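Local structure of toxin coregulated pilin (Vibrio cholerae, 3HRV) at residues 26-32 / 75-81; 102-108 / 184-190. The protein is the major subunit of the toxin-coregulated pilus, a type IV pilus that Vibrio cholerae needs for bacterial aggregation and for colonising the small intestine. All blocks are in the same frame, centred on the assembly; numbering follows the deposited sequence.

Contact 1 (26-32 / 75-81); sequences MTKAAQN and DEAKNPF
The amide of Asn-32 reaches from a helix into the backbone where a short, weakly bonded helix gives way to loop, and gives a hydrogen to the carbonyl of Lys-78, ND2 to O 2.9 Å. The helix, 24-44, is the N-terminal helix of this pilin globular domain, the part that in type IV pilins packs against the sheet. The loop 78-81, following the short helix 74-77, runs past its side. Lys-78 O lies close to the amide plane of Asn-32, and the N-H points at it with an angle of 149°. ND2 also sits 3.0 Å from Asp-75 O, while CB and CG rest against the carbonyl of Glu-76, a buried oxygen that has no hydrogen-bonding partner in the model. With CG anti to its own carbonyl carbon (chi1 -70°), the amide is directed into this bend, tying helix 24-44 to the chain just after the short helix 74-77.

One turn back, Lys-28 runs its aliphatic chain past the CB-CG corner of Pro-80, CD to Pro-80 CG 3.8 Å, and ends in a salt bridge: NZ meets OD2 of Asp-75 at 2.7 Å, on the syn side of the carboxylate. The lysine leaves the helix with CG anti to the backbone N (chi1 160°), then bends at its last two torsions to reach the acid.

Apolar contacts fill the other end. Ala-29 CB touches both Pro-80 CD and the ring of Phe-81, 3.7 Å from CE1. An Asx turn, in which Phe-81 N donates to Asn-79 OD1 at 2.8 Å, shapes the chain just before that ring. Met-26 makes a Met-aromatic contact, its sulfur at the ring edge, 5.0 Å from the Phe-81 centroid, and its CE 3.5 Å from CZ.

Contact 2 (102-108 / 184-190); sequences AITVGGL and PFTVAFG
Leu-108 lays its CD1 against CG2 of Val-187, 3.8 Å away, the two side chains crossing at about a right angle. They belong to neighbouring antiparallel strands in the middle of the five-stranded pilin sheet, and a G1 beta bulge shifts their register: two residues, Gly-107 (phi 69°) and Leu-108, stand opposite the single Phe-185. Beyond the bulge, Leu-108 N and O pair with Phe-185 O and N. The same Leu-108 oxygen lies at the edge of the Phe-185 ring, 3.4 Å from CD1.

Before the bulge, Val-105 pairs with Val-187 and Ile-103 with Phe-189, each through two nearly straight backbone bonds. On the face of Val-105 and Phe-189, which packs against helices 24-44 and 110-120, Val-105 holds CG2 anti to its carbonyl carbon (chi1 to CG1 -173°), which sets this methyl at the edge of the Phe-189 ring, 4.0 Å from CE1. Val-187 CG1 lies over one face of that ring, toward its rim. Ala-102, Thr-104 and Ala-188 gather on the reverse face through their methyls. At the bulge a water accepts from Gly-107 N at 3.2 Å and lies 2.7 Å from Thr-186 OG1.

In the fold
Contact 1 joins the N-terminal helix to the loop that leads towards the sheet, and contact 2 pairs two neighbouring strands within it; their centres are 12 Å apart. They meet directly: Asn-79 ND2 probably donates to Gly-106 O at 3.0 Å, fastening the 75-81 segment beside the bulge, and Phe-81 CD1 packs 3.5 Å from Leu-108 CD2. Helix 110-120 borders both, with Met-26 and Phe-81 touching Gln-112 and Val-187 touching Cys-113, which forms a disulfide with Cys-179 shortly before the 184-190 segment. A sulfate, about 4 Å from the Phe-81 side chain between nearest atoms and probably from the crystallisation liquor, lies beside contact 1.

Contact 1 (26-32 / 75-81)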
loop_
_atom_site.group_PDB
_atom_site.type_symbol
_atom_site.label_atom_id
_atom_site.label_comp_id
_atom_site.label_asym_id
_atom_site.label_seq_id
_atom_site.Cartn_x
_atom_site.Cartn_y
_atom_site.Cartn_z
ATOM N N MET A 26 13.779 -0.302 6.234
ATOM C CA MET A 26 12.828 -1.389 6.034
ATOM C C MET A 26 12.133 -1.757 7.337
ATOM O O MET A 26 10.939 -2.056 7.353
ATOM C CB MET A 26 13.532 -2.617 5.455
ATOM C CG MET A 26 13.845 -2.501 3.976
ATOM S SD MET A 26 12.359 -2.372 2.944
ATOM C CE MET A 26 13.075 -1.739 1.439
ATOM N N THR A 27 12.884 -1.736 8.433
ATOM C CA THR A 27 12.327 -2.056 9.740
ATOM C C THR A 27 11.292 -1.001 10.121
ATOM O O THR A 27 10.217 -1.324 10.628
ATOM C CB THR A 27 13.602 -2.104 10.811
ATOM O OG1 THR A 27 14.162 -0.786 10.890
ATOM C CG2 THR A 27 14.686 -3.087 10.390
ATOM N N LYS A 28 11.621 0.262 9.870
ATOM C CA LYS A 28 10.714 1.360 10.181
ATOM C C LYS A 28 9.485 1.320 9.278
ATOM O O LYS A 28 8.368 1.575 9.722
ATOM C CB LYS A 28 11.426 2.704 10.016
ATOM C CG LYS A 28 10.492 3.893 9.841
ATOM C CD LYS A 28 11.157 5.180 10.307
ATOM C CE LYS A 28 12.269 4.904 11.310
ATOM N NZ LYS A 28 12.397 5.981 12.330
ATOM N N ALA A 29 9.749 0.933 7.947
ATOM C CA ALA A 29 8.604 0.935 7.048
ATOM C C ALA A 29 7.623 -0.159 7.448
ATOM O O ALA A 29 6.411 0.065 7.500
ATOM C CB ALA A 29 9.066 0.724 5.617
ATOM N N ALA A 30 8.057 -1.249 7.941
ATOM C CA ALA A 30 7.177 -2.314 8.407
ATOM C C ALA A 30 6.407 -1.888 9.653
ATOM O O ALA A 30 5.203 -2.128 9.764
ATOM C CB ALA A 30 7.989 -3.572 8.693
ATOM N N GLN A 31 7.100 -1.249 10.588
ATOM C CA GLN A 31 6.467 -0.795 11.818
ATOM C C GLN A 31 5.444 0.296 11.520
ATOM O O GLN A 31 4.336 0.287 12.057
ATOM C CB GLN A 31 7.517 -0.256 12.788
ATOM C CG GLN A 31 8.532 -1.283 13.246
ATOM C CD GLN A 31 9.666 -0.658 14.033
ATOM O OE1 GLN A 31 9.680 0.551 14.265
ATOM N NE2 GLN A 31 10.626 -1.477 14.444
ATOM N N ASN A 32 5.820 1.236 10.659
ATOM C CA ASN A 32 4.931 2.333 10.307
ATOM C C ASN A 32 3.680 1.859 9.580
ATOM O O ASN A 32 2.573 2.283 9.907
ATOM C CB ASN A 32 5.670 3.359 9.447
ATOM C CG ASN A 32 6.722 4.122 10.227
ATOM O OD1 ASN A 32 6.928 3.881 11.418
ATOM N ND2 ASN A 32 7.392 5.049 9.558
ATOM N N ASP A 75 6.562 9.993 13.591
ATOM C CA ASP A 75 7.528 9.102 12.956
ATOM C C ASP A 75 6.823 7.955 12.240
ATOM O O ASP A 75 7.256 7.525 11.172
ATOM C CB ASP A 75 8.497 8.542 14.001
ATOM C CG ASP A 75 9.873 8.268 13.429
ATOM O OD1 ASP A 75 10.403 9.138 12.706
ATOM O OD2 ASP A 75 10.425 7.181 13.700
ATOM N N GLU A 76 5.727 7.472 12.815
ATOM C CA GLU A 76 4.978 6.355 12.244
ATOM C C GLU A 76 4.236 6.618 10.933
ATOM O O GLU A 76 3.901 5.676 10.216
ATOM C CB GLU A 76 4.000 5.810 13.290
ATOM C CG GLU A 76 4.691 5.063 14.420
ATOM C CD GLU A 76 3.761 4.689 15.562
ATOM O OE1 GLU A 76 4.214 3.968 16.477
ATOM O OE2 GLU A 76 2.587 5.114 15.557
ATOM N N ALA A 77 3.980 7.882 10.612
ATOM C CA ALA A 77 3.275 8.215 9.376
ATOM C C ALA A 77 4.250 8.465 8.230
ATOM O O ALA A 77 3.856 8.580 7.068
ATOM C CB ALA A 77 2.411 9.445 9.592
ATOM N N LYS A 78 5.531 8.543 8.565
ATOM C CA LYS A 78 6.558 8.813 7.574
ATOM C C LYS A 78 6.985 7.654 6.690
ATOM O O LYS A 78 7.006 6.492 7.100
ATOM C CB LYS A 78 7.804 9.378 8.259
ATOM C CG LYS A 78 7.604 10.740 8.892
ATOM C CD LYS A 78 8.604 11.749 8.349
ATOM C CE LYS A 78 8.738 12.944 9.276
ATOM N NZ LYS A 78 9.877 12.788 10.220
ATOM N N ASN A 79 7.311 8.002 5.451
ATOM C CA ASN A 79 7.820 7.058 4.475
ATOM C C ASN A 79 9.318 7.158 4.759
ATOM O O ASN A 79 9.934 8.186 4.488
ATOM C CB ASN A 79 7.517 7.556 3.063
ATOM C CG ASN A 79 8.144 6.691 1.988
ATOM O OD1 ASN A 79 9.187 6.071 2.199
ATOM N ND2 ASN A 79 7.520 6.660 0.817
ATOM N N PRO A 80 9.991 6.000 5.073
ATOM C CA PRO A 80 11.337 6.182 5.623
ATOM C C PRO A 80 12.424 6.457 4.587
ATOM O O PRO A 80 13.477 7.002 4.921
ATOM C CB PRO A 80 11.586 4.871 6.370
ATOM C CG PRO A 80 10.209 4.412 6.734
ATOM C CD PRO A 80 9.444 4.692 5.468
ATOM N N PHE A 81 11.764 6.093 3.246
ATOM C CA PHE A 81 12.569 6.246 2.041
ATOM C C PHE A 81 12.575 7.695 1.435
ATOM O O PHE A 81 13.392 8.006 0.565
ATOM C CB PHE A 81 12.164 5.185 1.017
ATOM C CG PHE A 81 12.075 3.800 1.590
ATOM C CD1 PHE A 81 10.852 3.286 2.013
ATOM C CD2 PHE A 81 13.216 3.019 1.743
ATOM C CE1 PHE A 81 10.765 2.017 2.581
ATOM C CE2 PHE A 81 13.141 1.747 2.311
ATOM C CZ PHE A 81 11.911 1.245 2.731
#

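Contact 2 (102-108 / 184-190)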
loop_
_atom_site.group_PDB
_atom_site.type_symbol
_atom_site.label_atom_id
_atom_site.label_comp_id
_atom_site.label_asym_id
_atom_site.label_seq_id
_atom_site.Cartn_x
_atom_site.Cartn_y
_atom_site.Cartn_z
ATOM N N ALA A 102 -5.754 2.315 1.117
ATOM C CA ALA A 102 -4.432 1.841 0.741
ATOM C C ALA A 102 -3.384 2.845 1.202
ATOM O O ALA A 102 -3.549 4.054 1.037
ATOM C CB ALA A 102 -4.346 1.650 -0.771
ATOM N N ILE A 103 -2.319 2.332 1.802
ATOM C CA ILE A 103 -1.228 3.175 2.261
ATOM C C ILE A 103 -0.200 3.134 1.143
ATOM O O ILE A 103 0.253 2.057 0.741
ATOM C CB ILE A 103 -0.608 2.631 3.554
ATOM C CG1 ILE A 103 -1.701 2.446 4.607
ATOM C CG2 ILE A 103 0.463 3.596 4.064
ATOM C CD1 ILE A 103 -1.264 1.658 5.809
ATOM N N THR A 104 0.163 4.303 0.633
ATOM C CA THR A 104 1.117 4.362 -0.459
ATOM C C THR A 104 2.529 4.719 -0.016
ATOM O O THR A 104 2.746 5.701 0.693
ATOM C CB THR A 104 0.649 5.353 -1.545
ATOM O OG1 THR A 104 0.453 6.651 -0.970
ATOM C CG2 THR A 104 -0.669 4.877 -2.156
ATOM N N VAL A 105 3.478 3.894 -0.442
ATOM C CA VAL A 105 4.887 4.078 -0.128
ATOM C C VAL A 105 5.597 4.268 -1.460
ATOM O O VAL A 105 5.827 3.300 -2.193
ATOM C CB VAL A 105 5.464 2.835 0.585
ATOM C CG1 VAL A 105 6.887 3.112 1.054
ATOM C CG2 VAL A 105 4.576 2.458 1.769
ATOM N N GLY A 106 5.930 5.519 -1.766
ATOM C CA GLY A 106 6.592 5.826 -3.023
ATOM C C GLY A 106 8.072 6.135 -2.916
ATOM O O GLY A 106 8.671 6.017 -1.846
ATOM N N GLY A 107 8.661 6.529 -4.041
ATOM C CA GLY A 107 10.076 6.856 -4.082
ATOM C C GLY A 107 10.974 5.646 -3.908
ATOM O O GLY A 107 12.140 5.780 -3.538
ATOM N N LEU A 108 10.439 4.463 -4.192
ATOM C CA LEU A 108 11.188 3.222 -4.031
ATOM C C LEU A 108 12.012 2.794 -5.241
ATOM O O LEU A 108 11.540 2.843 -6.377
ATOM C CB LEU A 108 10.228 2.080 -3.692
ATOM C CG LEU A 108 9.317 2.263 -2.479
ATOM C CD1 LEU A 108 8.287 1.149 -2.448
ATOM C CD2 LEU A 108 10.145 2.262 -1.209
ATOM N N PRO A 184 11.068 5.600 -9.997
ATOM C CA PRO A 184 10.673 5.114 -8.674
ATOM C C PRO A 184 9.337 4.388 -8.683
ATOM O O PRO A 184 8.457 4.676 -9.500
ATOM C CB PRO A 184 10.608 6.392 -7.852
ATOM C CG PRO A 184 10.032 7.355 -8.838
ATOM C CD PRO A 184 10.830 7.052 -10.100
ATOM N N PHE A 185 9.192 3.447 -7.763
ATOM C CA PHE A 185 7.957 2.699 -7.648
ATOM C C PHE A 185 7.191 3.155 -6.424
ATOM O O PHE A 185 7.776 3.624 -5.448
ATOM C CB PHE A 185 8.228 1.204 -7.496
ATOM C CG PHE A 185 8.953 0.597 -8.653
ATOM C CD1 PHE A 185 10.341 0.661 -8.733
ATOM C CD2 PHE A 185 8.248 -0.027 -9.674
ATOM C CE1 PHE A 185 11.017 0.110 -9.818
ATOM C CE2 PHE A 185 8.913 -0.580 -10.763
ATOM C CZ PHE A 185 10.299 -0.511 -10.836
ATOM N N THR A 186 5.874 3.024 -6.495
ATOM C CA THR A 186 5.017 3.349 -5.370
ATOM C C THR A 186 4.201 2.092 -5.152
ATOM O O THR A 186 3.603 1.566 -6.088
ATOM C CB THR A 186 4.048 4.508 -5.663
ATOM O OG1 THR A 186 4.786 5.703 -5.944
ATOM C CG2 THR A 186 3.157 4.758 -4.448
ATOM N N VAL A 187 4.196 1.594 -3.926
ATOM C CA VAL A 187 3.427 0.403 -3.623
ATOM C C VAL A 187 2.258 0.790 -2.737
ATOM O O VAL A 187 2.420 1.495 -1.740
ATOM C CB VAL A 187 4.273 -0.661 -2.901
ATOM C CG1 VAL A 187 3.427 -1.898 -2.629
ATOM C CG2 VAL A 187 5.484 -1.025 -3.749
ATOM N N ALA A 188 1.070 0.348 -3.127
ATOM C CA ALA A 188 -0.133 0.628 -2.364
ATOM C C ALA A 188 -0.492 -0.630 -1.589
ATOM O O ALA A 188 -0.766 -1.675 -2.182
ATOM C CB ALA A 188 -1.270 1.011 -3.302
ATOM N N PHE A 189 -0.459 -0.535 -0.263
ATOM C CA PHE A 189 -0.797 -1.657 0.600
ATOM C C PHE A 189 -2.204 -1.392 1.101
ATOM O O PHE A 189 -2.443 -0.435 1.839
ATOM C CB PHE A 189 0.191 -1.745 1.767
ATOM C CG PHE A 189 1.601 -2.042 1.339
ATOM C CD1 PHE A 189 2.505 -1.010 1.098
ATOM C CD2 PHE A 189 2.018 -3.356 1.152
ATOM C CE1 PHE A 189 3.808 -1.284 0.677
ATOM C CE2 PHE A 189 3.316 -3.644 0.729
ATOM C CZ PHE A 189 4.212 -2.603 0.492
ATOM N N GLY A 190 -3.145 -2.231 0.687
ATOM C CA GLY A 190 -4.518 -1.998 1.082
ATOM C C GLY A 190 -5.161 -2.993 2.017
ATOM O O GLY A 190 -4.768 -4.159 2.098
HETATM O O HOH W 1 7.120 6.850 -6.775
#